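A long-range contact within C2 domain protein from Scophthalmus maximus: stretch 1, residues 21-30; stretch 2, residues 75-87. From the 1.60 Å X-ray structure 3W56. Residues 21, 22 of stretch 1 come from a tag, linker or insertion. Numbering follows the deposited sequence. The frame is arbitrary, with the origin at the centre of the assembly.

Stretch 1 (21-30) HMQLRLYNLR
Stretch 2 (75-87) HFKAQENDILRLE

Which polar interactions fasten the two stretches? Backbone hydrogen bonds do, in two antiparallel pairs. Leu24 and His75 (CA-CA 5.1 Å) bond both ways, Leu24 N to His75 O at 2.8 Å and His75 N to Leu24 O at 2.9 Å, both nearly straight. Met22 and Ala78 (CA-CA 4.9 Å) follow, with Met22 N to Ala78 O at 2.7 Å and a weak return bond from Ala78 N to Met22 O at 3.1 Å.

How does the register pass from one pair to the next? It shifts by one residue, a beta bulge, as the chain turns a corner at Phe76 and Lys77 (phi/psi -100/12 and -124/20). Gln23, extended at -106/124, lies opposite Phe76, CA to CA 4.3 Å, its CA making a CH contact of 3.3 Å with His75 O. Phe76 (chi1 m) starts away from stretch 1, yet its ring reaches back, CE1 lying 3.3 Å from Gln23 NE2.

What happens at the tag-derived end? His21 and Met22 come from the tag. The His21 ring (chi1 m) receives Lys77 CG over one face, 4.0 Å from CG to the ring centroid, a CH-pi contact made by the aliphatic part of Lys77. Gln79 (chi1 m, chi2 m) brings OE1 to His21 N at 2.5 Å, a hydrogen bond whose exact geometry is less certain. A type II turn from Gln79 to Asp82 then leads into strand 83-87.

What is buried beyond the backbone pairing? Strands 22-30 and 83-87 run in roughly the same N-to-C direction, 28° apart, their axes 10.7 Å apart at closest, and leucines fill the space between, their buried, branched apolar side chains meeting carbon to carbon and needing no polar partner. Leu24 and Leu26 (both t, p) meet Leu84 (t, p): Leu24 CD2 to Leu84 CD1 is 4.1 Å, Leu26 CD1 to Leu84 CD2 4.2 Å. Leu26 CD2 also touches Leu86 CD2 (m, t) at 3.6 Å. Small Ala78 packs its CB 3.8 Å from Leu24 CB. The whole contact buries 721 Å², both stretches summed.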

ATOM      1  N   HIS A  21      20.681  -9.406   2.578  1.00 30.12           N
ATOM      2  CA  HIS A  21      19.216  -9.411   2.683  1.00 28.99           C
ATOM      3  C   HIS A  21      18.805  -8.562   3.901  1.00 33.88           C
ATOM      4  O   HIS A  21      19.416  -8.625   4.978  1.00 35.58           O
ATOM      5  CB  HIS A  21      18.669 -10.834   2.879  1.00 25.70           C
ATOM      6  CG  HIS A  21      18.626 -11.688   1.645  1.00 28.16           C
ATOM      7  ND1 HIS A  21      18.174 -12.992   1.679  1.00 35.23           N
ATOM      8  CD2 HIS A  21      18.961 -11.439   0.355  1.00 38.29           C
ATOM      9  CE1 HIS A  21      18.247 -13.514   0.465  1.00 40.07           C
ATOM     10  NE2 HIS A  21      18.718 -12.592  -0.358  1.00 39.73           N
ATOM     11  N   MET A  22      17.755  -7.774   3.731  1.00 21.85           N
ATOM     12  CA  MET A  22      17.255  -6.935   4.819  1.00 26.65           C
ATOM     13  C   MET A  22      15.788  -7.281   5.038  1.00 22.82           C
ATOM     14  O   MET A  22      15.188  -8.059   4.255  1.00 21.82           O
ATOM     15  CB  MET A  22      17.432  -5.451   4.470  1.00 31.36           C
ATOM     16  CG  MET A  22      18.864  -5.050   4.356  1.00 24.39           C
ATOM     17  SD  MET A  22      19.179  -3.357   3.882  1.00 32.98           S
ATOM     18  CE  MET A  22      19.108  -2.626   5.539  1.00 29.11           C
ATOM     19  N   GLN A  23      15.206  -6.718   6.108  1.00 24.89           N
ATOM     20  CA  GLN A  23      13.787  -6.899   6.360  1.00 18.31           C
ATOM     21  C   GLN A  23      13.078  -5.595   6.012  1.00 16.03           C
ATOM     22  O   GLN A  23      13.486  -4.535   6.491  1.00 22.80           O
ATOM     23  CB  GLN A  23      13.498  -7.278   7.820  1.00 21.63           C
ATOM     24  CG  GLN A  23      12.003  -7.136   8.126  1.00 26.08           C
ATOM     25  CD  GLN A  23      11.637  -7.369   9.590  1.00 35.76           C
ATOM     26  OE1 GLN A  23      12.439  -7.128  10.509  1.00 36.31           O
ATOM     27  NE2 GLN A  23      10.413  -7.819   9.809  1.00 29.54           N
ATOM     28  N   LEU A  24      12.107  -5.699   5.119  1.00 16.09           N
ATOM     29  CA  LEU A  24      11.173  -4.600   4.911  1.00 16.82           C
ATOM     30  C   LEU A  24       9.907  -4.891   5.718  1.00 18.53           C
ATOM     31  O   LEU A  24       9.325  -5.974   5.610  1.00 19.57           O
ATOM     32  CB  LEU A  24      10.832  -4.458   3.419  1.00 20.40           C
ATOM     33  CG  LEU A  24       9.777  -3.383   3.165  1.00 15.78           C
ATOM     34  CD1 LEU A  24      10.385  -1.990   3.423  1.00 18.53           C
ATOM     35  CD2 LEU A  24       9.260  -3.540   1.693  1.00 25.19           C
ATOM     36  N   ARG A  25       9.471  -3.896   6.514  1.00 11.92           N
ATOM     37  CA  ARG A  25       8.157  -3.915   7.155  1.00 15.93           C
ATOM     38  C   ARG A  25       7.318  -2.718   6.659  1.00  7.22           C
ATOM     39  O   ARG A  25       7.765  -1.564   6.708  1.00 12.20           O
ATOM     40  CB  ARG A  25       8.290  -3.931   8.671  1.00 13.94           C
ATOM     41  CG  ARG A  25       6.937  -3.930   9.348  1.00 10.38           C
ATOM     42  CD  ARG A  25       7.175  -3.547  10.779  1.00 12.76           C
ATOM     43  NE  ARG A  25       5.909  -3.409  11.462  1.00 18.26           N
ATOM     44  CZ  ARG A  25       5.749  -2.584  12.463  1.00  9.29           C
ATOM     45  NH1 ARG A  25       4.566  -2.526  13.064  1.00 17.03           N
ATOM     46  NH2 ARG A  25       6.793  -1.836  12.853  1.00 12.52           N
ATOM     47  N   LEU A  26       6.188  -3.052   6.045  1.00 10.24           N
ATOM     48  CA  LEU A  26       5.274  -2.019   5.532  1.00  9.80           C
ATOM     49  C   LEU A  26       4.095  -2.036   6.487  1.00 10.11           C
ATOM     50  O   LEU A  26       3.579  -3.128   6.842  1.00 13.36           O
ATOM     51  CB  LEU A  26       4.841  -2.358   4.153  1.00 10.70           C
ATOM     52  CG  LEU A  26       3.713  -1.460   3.589  1.00  9.51           C
ATOM     53  CD1 LEU A  26       4.259  -0.043   3.322  1.00 10.91           C
ATOM     54  CD2 LEU A  26       3.232  -2.080   2.363  1.00 13.47           C
ATOM     55  N   TYR A  27       3.647  -0.878   6.957  1.00 10.27           N
ATOM     56  CA  TYR A  27       2.639  -0.850   8.022  1.00  8.85           C
ATOM     57  C   TYR A  27       1.983   0.480   8.094  1.00 10.45           C
ATOM     58  O   TYR A  27       2.382   1.411   7.336  1.00  8.76           O
ATOM     59  CB  TYR A  27       3.243  -1.266   9.363  1.00  9.19           C
ATOM     60  CG  TYR A  27       4.434  -0.428   9.853  1.00  9.71           C
ATOM     61  CD1 TYR A  27       4.324   0.431  10.973  1.00  8.92           C
ATOM     62  CD2 TYR A  27       5.649  -0.544   9.254  1.00  6.55           C
ATOM     63  CE1 TYR A  27       5.451   1.206  11.452  1.00 11.79           C
ATOM     64  CE2 TYR A  27       6.793   0.181   9.685  1.00  8.13           C
ATOM     65  CZ  TYR A  27       6.689   1.070  10.785  1.00 11.97           C
ATOM     66  OH  TYR A  27       7.786   1.731  11.226  1.00 16.22           O
ATOM     67  N   ASN A  28       0.960   0.568   8.935  1.00  7.90           N
ATOM     68  CA  ASN A  28       0.193   1.827   9.125  1.00  8.49           C
ATOM     69  C   ASN A  28      -0.403   2.359   7.837  1.00  8.34           C
ATOM     70  O   ASN A  28      -0.463   3.587   7.632  1.00  9.42           O
ATOM     71  CB  ASN A  28       0.988   2.921   9.916  1.00  8.61           C
ATOM     72  CG  ASN A  28       1.326   2.452  11.345  1.00 13.33           C
ATOM     73  OD1 ASN A  28       0.837   1.356  11.790  1.00 17.79           O
ATOM     74  ND2 ASN A  28       2.226   3.152  12.005  1.00 21.05           N
ATOM     75  N   LEU A  29      -0.909   1.469   6.978  1.00  9.63           N
ATOM     76  CA  LEU A  29      -1.663   1.843   5.813  1.00  8.33           C
ATOM     77  C   LEU A  29      -3.014   2.475   6.140  1.00  9.76           C
ATOM     78  O   LEU A  29      -3.834   1.959   6.899  1.00  7.61           O
ATOM     79  CB  LEU A  29      -1.854   0.625   4.904  1.00  5.32           C
ATOM     80  CG  LEU A  29      -0.597  -0.047   4.458  1.00  8.03           C
ATOM     81  CD1 LEU A  29      -1.102  -1.471   3.956  1.00  9.67           C
ATOM     82  CD2 LEU A  29      -0.108   0.731   3.335  1.00 12.29           C
ATOM     83  N   ARG A  30      -3.251   3.658   5.585  1.00  8.68           N
ATOM     84  CA  ARG A  30      -4.596   4.210   5.740  1.00 10.69           C
ATOM     85  C   ARG A  30      -4.801   5.165   4.576  1.00 10.79           C
ATOM     86  O   ARG A  30      -3.828   5.722   4.033  1.00 13.82           O
ATOM     87  CB  ARG A  30      -4.708   4.955   7.065  1.00 11.54           C
ATOM     88  CG  ARG A  30      -3.692   6.066   7.144  1.00 10.64           C
ATOM     89  CD  ARG A  30      -3.129   6.092   8.476  1.00 16.19           C
ATOM     90  NE  ARG A  30      -2.316   7.288   8.641  1.00 14.95           N
ATOM     91  CZ  ARG A  30      -0.997   7.345   8.588  1.00 11.23           C
ATOM     92  NH1 ARG A  30      -0.162   6.318   8.256  1.00 10.06           N
ATOM     93  NH2 ARG A  30      -0.457   8.541   8.806  1.00 16.66           N
ATOM     94  N   HIS A  75       8.962  -8.433   4.186  1.00 17.02           N
ATOM     95  CA  HIS A  75       9.757  -9.164   3.170  1.00 11.73           C
ATOM     96  C   HIS A  75      11.165  -9.301   3.728  1.00 15.27           C
ATOM     97  O   HIS A  75      11.876  -8.336   4.103  1.00 13.21           O
ATOM     98  CB  HIS A  75       9.752  -8.441   1.825  1.00 15.17           C
ATOM     99  CG  HIS A  75      10.426  -9.223   0.721  1.00 15.80           C
ATOM    100  ND1 HIS A  75      10.297 -10.598   0.585  1.00 16.81           N
ATOM    101  CD2 HIS A  75      11.202  -8.817  -0.313  1.00 14.27           C
ATOM    102  CE1 HIS A  75      10.983 -11.002  -0.476  1.00 19.89           C
ATOM    103  NE2 HIS A  75      11.517  -9.938  -1.057  1.00 20.10           N
ATOM    104  N   PHE A  76      11.642 -10.562   3.777  1.00 14.87           N
ATOM    105  CA  PHE A  76      12.932 -10.720   4.491  1.00 17.22           C
ATOM    106  C   PHE A  76      14.151 -10.817   3.558  1.00 25.16           C
ATOM    107  O   PHE A  76      15.254 -11.042   4.049  1.00 24.72           O
ATOM    108  CB  PHE A  76      12.868 -11.893   5.465  1.00 17.18           C
ATOM    109  CG  PHE A  76      11.923 -11.657   6.588  1.00 18.04           C
ATOM    110  CD1 PHE A  76      12.356 -11.045   7.745  1.00 25.99           C
ATOM    111  CD2 PHE A  76      10.579 -12.026   6.447  1.00 15.54           C
ATOM    112  CE1 PHE A  76      11.469 -10.802   8.772  1.00 22.81           C
ATOM    113  CE2 PHE A  76       9.661 -11.784   7.459  1.00 17.59           C
ATOM    114  CZ  PHE A  76      10.126 -11.175   8.638  1.00 23.36           C
ATOM    115  N   LYS A  77      13.936 -10.495   2.267  1.00 14.38           N
ATOM    116  CA  LYS A  77      14.956 -10.539   1.217  1.00 17.11           C
ATOM    117  C   LYS A  77      15.037  -9.175   0.564  1.00 18.82           C
ATOM    118  O   LYS A  77      15.498  -8.993  -0.580  1.00 22.77           O
ATOM    119  CB  LYS A  77      14.567 -11.549   0.136  1.00 19.31           C
ATOM    120  CG  LYS A  77      14.543 -12.979   0.622  1.00 22.03           C
ATOM    121  CD  LYS A  77      14.984 -13.868  -0.523  1.00 21.44           C
ATOM    122  CE  LYS A  77      13.846 -14.258  -1.404  1.00 17.93           C
ATOM    123  NZ  LYS A  77      14.415 -14.664  -2.760  1.00 18.81           N
ATOM    124  N   ALA A  78      14.542  -8.205   1.275  1.00 16.81           N
ATOM    125  CA  ALA A  78      14.596  -6.859   0.717  1.00 14.66           C
ATOM    126  C   ALA A  78      16.030  -6.339   0.650  1.00 17.91           C
ATOM    127  O   ALA A  78      16.933  -6.748   1.392  1.00 19.15           O
ATOM    128  CB  ALA A  78      13.723  -5.937   1.537  1.00 17.27           C
ATOM    129  N   GLN A  79      16.257  -5.390  -0.241  1.00 20.06           N
ATOM    130  CA  GLN A  79      17.544  -4.719  -0.238  1.00 20.07           C
ATOM    131  C   GLN A  79      17.305  -3.257  -0.537  1.00 17.76           C
ATOM    132  O   GLN A  79      16.318  -2.918  -1.170  1.00 19.71           O
ATOM    133  CB  GLN A  79      18.438  -5.300  -1.350  1.00 24.41           C
ATOM    134  CG  GLN A  79      19.045  -6.679  -1.012  1.00 35.33           C
ATOM    135  CD  GLN A  79      20.053  -6.577   0.125  1.00 39.04           C
ATOM    136  OE1 GLN A  79      20.262  -7.537   0.895  1.00 45.09           O
ATOM    137  NE2 GLN A  79      20.681  -5.395   0.251  1.00 45.10           N
ATOM    138  N   GLU A  80      18.200  -2.416  -0.045  1.00 17.70           N
ATOM    139  CA  GLU A  80      18.133  -1.000  -0.296  1.00 27.74           C
ATOM    140  C   GLU A  80      18.037  -0.757  -1.795  1.00 26.21           C
ATOM    141  O   GLU A  80      18.707  -1.446  -2.599  1.00 23.02           O
ATOM    142  CB  GLU A  80      19.353  -0.327   0.290  1.00 30.51           C
ATOM    143  CG  GLU A  80      19.274   1.191   0.222  1.00 32.96           C
ATOM    144  CD  GLU A  80      20.135   1.856   1.277  1.00 51.95           C
ATOM    145  OE1 GLU A  80      21.237   1.306   1.546  1.00 51.42           O
ATOM    146  OE2 GLU A  80      19.698   2.906   1.835  1.00 36.49           O
ATOM    147  N   ASN A  81      17.187   0.206  -2.150  1.00 19.82           N
ATOM    148  CA  ASN A  81      16.840   0.606  -3.506  1.00 20.12           C
ATOM    149  C   ASN A  81      15.910  -0.279  -4.254  1.00 26.14           C
ATOM    150  O   ASN A  81      15.614  -0.038  -5.419  1.00 24.55           O
ATOM    151  CB  ASN A  81      18.080   1.056  -4.285  1.00 21.57           C
ATOM    152  CG  ASN A  81      18.709   2.269  -3.635  1.00 29.51           C
ATOM    153  OD1 ASN A  81      17.991   3.186  -3.244  1.00 32.26           O
ATOM    154  ND2 ASN A  81      20.017   2.253  -3.443  1.00 39.40           N
ATOM    155  N   ASP A  82      15.405  -1.307  -3.575  1.00 17.47           N
ATOM    156  CA  ASP A  82      14.352  -2.048  -4.171  1.00 13.84           C
ATOM    157  C   ASP A  82      13.187  -1.059  -4.306  1.00 12.11           C
ATOM    158  O   ASP A  82      13.044  -0.087  -3.507  1.00 17.77           O
ATOM    159  CB  ASP A  82      13.879  -3.130  -3.230  1.00 15.22           C
ATOM    160  CG  ASP A  82      14.783  -4.375  -3.214  1.00 21.61           C
ATOM    161  OD1 ASP A  82      15.620  -4.572  -4.143  1.00 23.62           O
ATOM    162  OD2 ASP A  82      14.590  -5.202  -2.282  1.00 26.66           O
ATOM    163  N   ILE A  83      12.318  -1.363  -5.248  1.00 14.53           N
ATOM    164  CA  ILE A  83      11.184  -0.515  -5.516  1.00 18.06           C
ATOM    165  C   ILE A  83       9.993  -1.108  -4.792  1.00 15.46           C
ATOM    166  O   ILE A  83       9.490  -2.183  -5.160  1.00 20.17           O
ATOM    167  CB  ILE A  83      10.886  -0.385  -7.003  1.00 20.49           C
ATOM    168  CG1 ILE A  83      12.087   0.290  -7.681  1.00 23.96           C
ATOM    169  CG2 ILE A  83       9.638   0.472  -7.194  1.00 22.72           C
ATOM    170  CD1 ILE A  83      12.534   1.528  -6.951  1.00 19.90           C
ATOM    171  N   LEU A  84       9.565  -0.378  -3.758  1.00 13.57           N
ATOM    172  CA  LEU A  84       8.305  -0.623  -3.035  1.00 17.75           C
ATOM    173  C   LEU A  84       7.205  -0.041  -3.910  1.00 16.24           C
ATOM    174  O   LEU A  84       7.225   1.130  -4.261  1.00 19.81           O
ATOM    175  CB  LEU A  84       8.311   0.007  -1.591  1.00 10.92           C
ATOM    176  CG  LEU A  84       6.946   0.036  -0.884  1.00 13.79           C
ATOM    177  CD1 LEU A  84       6.535  -1.372  -0.416  1.00 18.87           C
ATOM    178  CD2 LEU A  84       6.988   0.995   0.320  1.00 13.60           C
ATOM    179  N   ARG A  85       6.285  -0.883  -4.344  1.00 13.88           N
ATOM    180  CA  ARG A  85       5.146  -0.454  -5.120  1.00 17.12           C
ATOM    181  C   ARG A  85       3.815  -0.808  -4.405  1.00 19.57           C
ATOM    182  O   ARG A  85       3.537  -1.977  -3.976  1.00 16.79           O
ATOM    183  CB  ARG A  85       5.237  -1.124  -6.529  1.00 17.43           C
ATOM    184  CG  ARG A  85       4.004  -0.994  -7.337  1.00 18.70           C
ATOM    185  CD  ARG A  85       4.085  -1.939  -8.530  1.00 27.94           C
ATOM    186  NE  ARG A  85       2.916  -1.839  -9.396  1.00 25.74           N
ATOM    187  CZ  ARG A  85       2.833  -1.016 -10.442  1.00 32.21           C
ATOM    188  NH1 ARG A  85       3.857  -0.216 -10.738  1.00 30.00           N
ATOM    189  NH2 ARG A  85       1.734  -0.997 -11.210  1.00 32.42           N
ATOM    190  N   LEU A  86       2.972   0.204  -4.320  1.00 18.75           N
ATOM    191  CA  LEU A  86       1.712   0.114  -3.602  1.00 11.65           C
ATOM    192  C   LEU A  86       0.637   0.427  -4.594  1.00 15.87           C
ATOM    193  O   LEU A  86       0.664   1.421  -5.285  1.00 15.63           O
ATOM    194  CB  LEU A  86       1.671   1.075  -2.409  1.00  9.57           C
ATOM    195  CG  LEU A  86       2.739   0.866  -1.359  1.00  9.75           C
ATOM    196  CD1 LEU A  86       2.544   1.806  -0.125  1.00 17.04           C
ATOM    197  CD2 LEU A  86       2.797  -0.532  -0.821  1.00 14.14           C
ATOM    198  N   GLU A  87      -0.328  -0.460  -4.687  1.00 13.19           N
ATOM    199  CA  GLU A  87      -1.471  -0.130  -5.485  1.00 19.72           C
ATOM    200  C   GLU A  87      -2.701  -0.135  -4.595  1.00 13.55           C
ATOM    201  O   GLU A  87      -2.922  -1.107  -3.838  1.00 14.38           O
ATOM    202  CB  GLU A  87      -1.624  -1.106  -6.644  1.00 14.37           C
ATOM    203  CG  GLU A  87      -0.382  -1.270  -7.474  1.00 18.26           C
ATOM    204  CD  GLU A  87      -0.524  -2.386  -8.473  1.00 24.15           C
ATOM    205  OE1 GLU A  87      -1.628  -2.982  -8.524  1.00 20.85           O
ATOM    206  OE2 GLU A  87       0.479  -2.687  -9.165  1.00 22.87           O
TER